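Local coordinates for fiber (Bovine adenovirus 4, PDB 4UE0), which forms the trimeric head domain at the tip of the viral fibre, the part that probably attaches the virion to its receptor on the host cell, at the interface of chains A and B. Numbering follows the deposited sequence. Chains: chain A/B, Fiber.

The interface of chains A and B. Residues chain A 71, 85-87, 102; chain B 75, 81, 83, 85.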
ATOM      1  N   TYR A  71      -9.186  -2.872  -7.825  1.00 10.54           N
ATOM      2  CA  TYR A  71      -8.245  -1.996  -8.517  1.00 10.20           C
ATOM      3  C   TYR A  71      -7.150  -1.584  -7.537  1.00  9.69           C
ATOM      4  O   TYR A  71      -7.411  -1.022  -6.485  1.00 11.07           O
ATOM      5  CB  TYR A  71      -8.949  -0.738  -9.118  1.00 10.40           C
ATOM      6  CG  TYR A  71      -7.946   0.192  -9.730  1.00  9.96           C
ATOM      7  CD1 TYR A  71      -7.245  -0.155 -10.898  1.00 10.06           C
ATOM      8  CD2 TYR A  71      -7.569   1.332  -9.074  1.00  9.87           C
ATOM      9  CE1 TYR A  71      -6.220   0.614 -11.379  1.00 10.36           C
ATOM     10  CE2 TYR A  71      -6.545   2.137  -9.556  1.00 10.69           C
ATOM     11  CZ  TYR A  71      -5.827   1.755 -10.686  1.00 10.02           C
ATOM     12  OH  TYR A  71      -4.770   2.494 -11.147  1.00 11.41           O
ATOM     13  N   THR A  85       4.527   3.155 -13.107  1.00 10.84           N
ATOM     14  CA  THR A  85       3.370   2.755 -12.302  1.00 11.01           C
ATOM     15  C   THR A  85       2.348   2.068 -13.195  1.00 10.31           C
ATOM     16  O   THR A  85       2.047   2.537 -14.286  1.00 12.11           O
ATOM     17  CB  THR A  85       2.759   3.971 -11.609  1.00 11.51           C
ATOM     18  OG1 THR A  85       3.759   4.603 -10.813  1.00 11.67           O
ATOM     19  CG2 THR A  85       1.613   3.577 -10.708  1.00 11.80           C
ATOM     20  N   TYR A  86       1.839   0.930 -12.732  1.00  9.85           N
ATOM     21  CA  TYR A  86       0.835   0.131 -13.420  1.00  9.59           C
ATOM     22  C   TYR A  86      -0.428   0.048 -12.621  1.00  9.37           C
ATOM     23  O   TYR A  86      -0.376  -0.162 -11.399  1.00 11.26           O
ATOM     24  CB  TYR A  86       1.330  -1.289 -13.663  1.00 10.19           C
ATOM     25  CG  TYR A  86       2.647  -1.368 -14.381  1.00 11.33           C
ATOM     26  CD1 TYR A  86       3.836  -1.384 -13.665  1.00 11.51           C
ATOM     27  CD2 TYR A  86       2.727  -1.456 -15.764  1.00 12.32           C
ATOM     28  CE1 TYR A  86       5.055  -1.474 -14.274  1.00 12.29           C
ATOM     29  CE2 TYR A  86       3.964  -1.534 -16.401  1.00 13.38           C
ATOM     30  CZ  TYR A  86       5.117  -1.560 -15.658  1.00 12.91           C
ATOM     31  OH  TYR A  86       6.344  -1.637 -16.300  1.00 14.66           O
ATOM     32  N   GLY A  87      -1.551   0.199 -13.305  1.00  9.84           N
ATOM     33  CA  GLY A  87      -2.823  -0.141 -12.722  1.00  9.57           C
ATOM     34  C   GLY A  87      -3.039  -1.648 -12.770  1.00  9.54           C
ATOM     35  O   GLY A  87      -2.642  -2.294 -13.744  1.00 10.73           O
ATOM     36  N   SER A 102      -2.146  -2.358 -16.605  1.00 11.31           N
ATOM     37  CA  SER A 102      -2.519  -1.291 -17.519  1.00 11.77           C
ATOM     38  C   SER A 102      -1.656  -1.252 -18.761  1.00 12.87           C
ATOM     39  O   SER A 102      -2.105  -0.785 -19.815  1.00 13.88           O
ATOM     40  CB  SER A 102      -2.467   0.028 -16.772  1.00 11.34           C
ATOM     41  OG  SER A 102      -1.216   0.233 -16.139  1.00 11.26           O
TER
ATOM     42  N   THR B  75      -4.187   6.002  -6.904  1.00  9.54           N
ATOM     43  CA  THR B  75      -4.134   6.152  -8.347  1.00  9.57           C
ATOM     44  C   THR B  75      -5.514   6.009  -8.948  1.00  9.08           C
ATOM     45  O   THR B  75      -6.433   5.433  -8.370  1.00  9.39           O
ATOM     46  CB  THR B  75      -3.196   5.100  -9.008  1.00 10.08           C
ATOM     47  OG1 THR B  75      -3.749   3.791  -8.864  1.00 11.54           O
ATOM     48  CG2 THR B  75      -1.754   5.162  -8.483  1.00 11.53           C
ATOM     49  N   LYS B  81      -5.277   4.135 -20.438  1.00 12.72           N
ATOM     50  CA  LYS B  81      -4.538   3.158 -19.643  1.00 13.71           C
ATOM     51  C   LYS B  81      -3.243   3.719 -19.074  1.00 12.90           C
ATOM     52  O   LYS B  81      -2.437   2.967 -18.545  1.00 15.86           O
ATOM     53  CB  LYS B  81      -4.345   1.812 -20.345  1.00 14.19           C
ATOM     54  CG  LYS B  81      -5.691   1.126 -20.585  1.00 18.48           C
ATOM     55  CD  LYS B  81      -5.499  -0.295 -21.034  1.00 23.82           C
ATOM     56  CE  LYS B  81      -6.836  -0.998 -21.084  1.00 31.33           C
ATOM     57  NZ  LYS B  81      -6.702  -2.371 -21.662  1.00 38.14           N
ATOM     58  N   ILE B  83      -1.663   5.891 -15.898  1.00 10.81           N
ATOM     59  CA  ILE B  83      -1.980   5.946 -14.489  1.00  9.97           C
ATOM     60  C   ILE B  83      -1.650   7.324 -13.938  1.00  9.57           C
ATOM     61  O   ILE B  83      -0.527   7.815 -14.126  1.00 10.77           O
ATOM     62  CB  ILE B  83      -1.190   4.878 -13.690  1.00 10.34           C
ATOM     63  CG1 ILE B  83      -1.378   3.477 -14.293  1.00 11.59           C
ATOM     64  CG2 ILE B  83      -1.650   4.904 -12.245  1.00 11.65           C
ATOM     65  CD1 ILE B  83      -2.810   3.009 -14.445  1.00 11.36           C
ATOM     66  N   THR B  85      -1.258   9.405 -10.436  1.00  9.77           N
ATOM     67  CA  THR B  85      -1.027   9.228  -9.010  1.00  9.72           C
ATOM     68  C   THR B  85      -1.366  10.515  -8.299  1.00 10.56           C
ATOM     69  O   THR B  85      -0.964  11.589  -8.725  1.00 12.43           O
ATOM     70  CB  THR B  85       0.436   8.831  -8.757  1.00 10.75           C
ATOM     71  OG1 THR B  85       0.740   7.638  -9.498  1.00 11.11           O
ATOM     72  CG2 THR B  85       0.665   8.534  -7.280  1.00 11.07           C
TER
HETATM   73  O   HOH W   1       2.879   6.170  -8.700  1.00 12.36           O
HETATM   74  O   HOH W   2       0.004   1.885 -17.853  0.50 12.66           O
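With CG anti to the backbone N (chi1 176°), A:Tyr71 sends its phenol across to B:Thr75, whose OG1 is turned between its own backbone N and carbonyl carbon (chi1 67°) to meet it. The two hydroxyls, A:Tyr71 OH and B:Thr75 OG1, hydrogen-bond at 2.8 Å, in a direction the structure does not settle. The side chains cross at about a right angle, and B:Thr75 OG1 sits off the ring plane on the CE2 side, with A:Tyr71 CE2 3.3 Å away. Beside this polar pair, B:Ile83 fills the apolar middle of the patch with both of its branches. The longer branch lays CD1 against the main chain of A:Gly87, 3.6 Å from its CA, and also touches CB of A:Ser102. The shorter branch is turned across the strand of chain A, where B:Ile83 CG2 meets the methyl CG2 of A:Thr85 at 3.8 Å, on the side of the A:Tyr71 hydroxyl. A:Ser102 is held from within its own chain: the amide N of A:Gly87 donates to A:Ser102 OG over 2.9 Å, which fixes the hydroxyl next to the isoleucine. The aliphatic part of B:Lys81, extended beyond CG, runs past A:Ser102, its CB, CG and CD lying alongside the carbonyl O of that serine. Strand 83-93 of each subunit contributes to this patch; both Thr85 hydroxyls reach the same water, but A:Thr85 also packs its methyl on B:Ile83, as expected between neighbouring subunits of a trimeric fibre head, which are not related by an exact two-fold. Waters complete the polar links at both ends. Water 1 joins the hydroxyls of A:Thr85 and B:Thr85, lying 2.7 Å from B:Thr85 OG1. Near B:Lys81, water 2 bridges the subunits, 2.7 Å from A:Ser102 OG and 2.8 Å from the backbone O of B:Lys81.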